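PDB 4UYP: cellulosomal scaffoldin anchoring protein C from Acetivibrio cellulolyticus, which holds, through this third cohesin domain, the dockerin of the adaptor scaffoldin ScaB and so helps attach cellulosomes to the bacterial cell surface. Local coordinates for residues L34-F40 with G71-F77. Numbering follows the deposited sequence. Where two conformers were deposited one is given.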
# COMPACT_ATOMS: atom_id res chain seq x y z
N LEU C 34 4.63 -9.81 -14.06
CA LEU C 34 4.50 -8.55 -13.29
C LEU C 34 3.39 -8.74 -12.30
O LEU C 34 2.45 -9.53 -12.46
CB LEU C 34 4.21 -7.35 -14.22
CG LEU C 34 2.77 -7.29 -14.80
CD1 LEU C 34 1.94 -6.31 -13.92
CD2 LEU C 34 2.87 -6.77 -16.26
N SER C 35 3.51 -7.99 -11.21
CA SER C 35 2.33 -7.73 -10.33
C SER C 35 2.17 -6.21 -10.21
O SER C 35 3.12 -5.47 -10.29
CB SER C 35 2.51 -8.37 -8.95
OG SER C 35 3.59 -7.76 -8.27
N PHE C 36 0.90 -5.85 -10.07
CA PHE C 36 0.60 -4.43 -9.98
C PHE C 36 -0.47 -4.27 -8.94
O PHE C 36 -1.52 -4.92 -9.04
CB PHE C 36 0.10 -3.86 -11.34
CG PHE C 36 -0.21 -2.39 -11.30
CD1 PHE C 36 0.83 -1.54 -11.31
CD2 PHE C 36 -1.54 -1.91 -11.12
CE1 PHE C 36 0.71 -0.19 -11.20
CE2 PHE C 36 -1.66 -0.46 -10.97
CZ PHE C 36 -0.53 0.27 -11.05
N ARG C 37 -0.24 -3.50 -7.85
CA ARG C 37 -1.28 -3.31 -6.82
C ARG C 37 -1.54 -1.86 -6.62
O ARG C 37 -0.61 -1.05 -6.59
CB ARG C 37 -0.72 -3.88 -5.53
CG ARG C 37 -1.79 -3.69 -4.43
CD ARG C 37 -1.43 -4.30 -3.08
NE ARG C 37 -1.30 -5.72 -3.21
CZ ARG C 37 -1.26 -6.49 -2.15
NH1 ARG C 37 -1.32 -6.04 -0.89
NH2 ARG C 37 -1.14 -7.81 -2.27
N THR C 38 -2.83 -1.53 -6.57
CA THR C 38 -3.32 -0.14 -6.28
C THR C 38 -3.98 -0.15 -4.94
O THR C 38 -4.77 -1.04 -4.62
CB THR C 38 -4.44 0.34 -7.27
OG1 THR C 38 -5.56 -0.52 -7.21
CG2 THR C 38 -3.87 0.37 -8.74
N ASN C 39 -3.75 0.90 -4.12
CA ASN C 39 -4.61 1.13 -2.95
C ASN C 39 -5.58 2.30 -3.17
O ASN C 39 -5.37 3.15 -4.01
CB ASN C 39 -3.69 1.47 -1.72
CG ASN C 39 -2.87 0.21 -1.29
OD1 ASN C 39 -1.66 0.15 -1.65
ND2 ASN C 39 -3.48 -0.71 -0.63
N PHE C 40 -6.53 2.22 -2.29
CA PHE C 40 -7.60 3.26 -2.27
C PHE C 40 -8.24 3.23 -0.89
O PHE C 40 -8.17 2.25 -0.14
CB PHE C 40 -8.69 2.95 -3.33
CG PHE C 40 -9.30 1.54 -3.22
CD1 PHE C 40 -8.65 0.44 -3.92
CD2 PHE C 40 -10.50 1.25 -2.44
CE1 PHE C 40 -9.22 -0.85 -3.85
CE2 PHE C 40 -11.03 -0.03 -2.39
CZ PHE C 40 -10.38 -1.10 -3.09
N GLY C 71 -8.92 -2.16 1.08
CA GLY C 71 -8.49 -1.04 0.18
C GLY C 71 -7.34 -1.33 -0.79
O GLY C 71 -6.46 -0.54 -1.01
N PHE C 72 -7.42 -2.58 -1.40
CA PHE C 72 -6.42 -2.75 -2.49
C PHE C 72 -7.03 -3.64 -3.58
O PHE C 72 -7.96 -4.38 -3.42
CB PHE C 72 -5.07 -3.35 -2.02
CG PHE C 72 -5.20 -4.77 -1.48
CD1 PHE C 72 -5.09 -5.92 -2.33
CD2 PHE C 72 -5.39 -5.04 -0.11
CE1 PHE C 72 -5.20 -7.21 -1.79
CE2 PHE C 72 -5.47 -6.35 0.39
CZ PHE C 72 -5.42 -7.47 -0.44
N ALA C 73 -6.40 -3.45 -4.73
CA ALA C 73 -6.66 -4.25 -5.94
C ALA C 73 -5.33 -4.66 -6.50
O ALA C 73 -4.45 -3.84 -6.70
CB ALA C 73 -7.45 -3.47 -6.98
N SER C 74 -5.23 -5.94 -6.87
CA SER C 74 -3.96 -6.54 -7.37
C SER C 74 -4.22 -7.24 -8.68
O SER C 74 -5.26 -7.87 -8.86
CB SER C 74 -3.39 -7.61 -6.44
OG SER C 74 -3.16 -7.05 -5.12
N MET C 75 -3.26 -7.13 -9.55
CA MET C 75 -3.30 -7.74 -10.91
C MET C 75 -1.96 -8.46 -11.13
O MET C 75 -0.92 -7.86 -10.82
CB MET C 75 -3.52 -6.61 -11.97
CG MET C 75 -5.01 -6.15 -12.01
SD MET C 75 -5.10 -4.32 -11.95
CE MET C 75 -4.70 -3.90 -10.23
N THR C 76 -2.00 -9.64 -11.72
CA THR C 76 -0.73 -10.27 -12.18
C THR C 76 -0.82 -10.66 -13.62
O THR C 76 -1.89 -11.01 -14.15
CB THR C 76 -0.30 -11.53 -11.40
OG1 THR C 76 -1.34 -12.54 -11.42
CG2 THR C 76 -0.08 -11.13 -9.92
N PHE C 77 0.34 -10.60 -14.28
CA PHE C 77 0.53 -11.18 -15.63
C PHE C 77 1.68 -12.15 -15.57
O PHE C 77 2.73 -11.88 -14.96
CB PHE C 77 0.89 -10.08 -16.62
CG PHE C 77 1.24 -10.59 -18.00
CD1 PHE C 77 0.25 -11.10 -18.85
CD2 PHE C 77 2.56 -10.62 -18.42
CE1 PHE C 77 0.56 -11.58 -20.12
CE2 PHE C 77 2.88 -11.11 -19.69
CZ PHE C 77 1.90 -11.58 -20.53
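Gly71 O is gripped by two donors of the segment 34-40: Asn39 ND2 and Phe40 N each lie 3.0 Å from it. They arrive from opposite faces of the carbonyl plane, each well out of it, so neither lies on a lone pair. The amide of Asn39 is fixed further by its OD1, which accepts from Asn115. Beyond this bond Phe40 turns its ring over Gly71, whose CA sits 3.8 Å from the ring centroid in a CH-pi contact; a chi1 of 54°, which sets CG between the backbone N and the carbonyl carbon, brings the ring there. The geometry of Gly71 and Phe72 opposite Asn67 fits a G1 beta bulge.

From here the strands run antiparallel, with paired backbone bonds at Thr38/Ala73, Phe36/Met75 and Leu34/Phe77; the shortest include Thr38 N to Ala73 O at 2.8 Å. They are neighbouring strands of the cohesin beta-sandwich, 33-39 lying between 109-122 and 72-78.

On the face carrying Ser35, Arg37 and Asn39, Arg37 reaches across to Phe72. Its chain is extended to CG and CD, then bent at chi3 (-62°), which lays the guanidinium flat on the ring: the planes differ by 9°, and CZ stands 4.2 Å from the Phe72 ring centroid in a cation-pi stack. NH2 donates to Val25 O of the ScaB chain and, in the conformer given, Ser74 OG bonds to Leu26 O of the same chain, which places this face at the dockerin interface.

The opposite face, with Leu34, Phe36, Thr38, Ala73, Met75 and Phe77, is mostly apolar. Met75, in the conformer given, lies alongside Phe36 and brings CE to the ring edge, 3.8 Å from CD2 of Phe36. Leu34 CG meets Phe77 CB, and Phe93 of strand 91-100 packs against Leu34, Met75 and Phe77 alike.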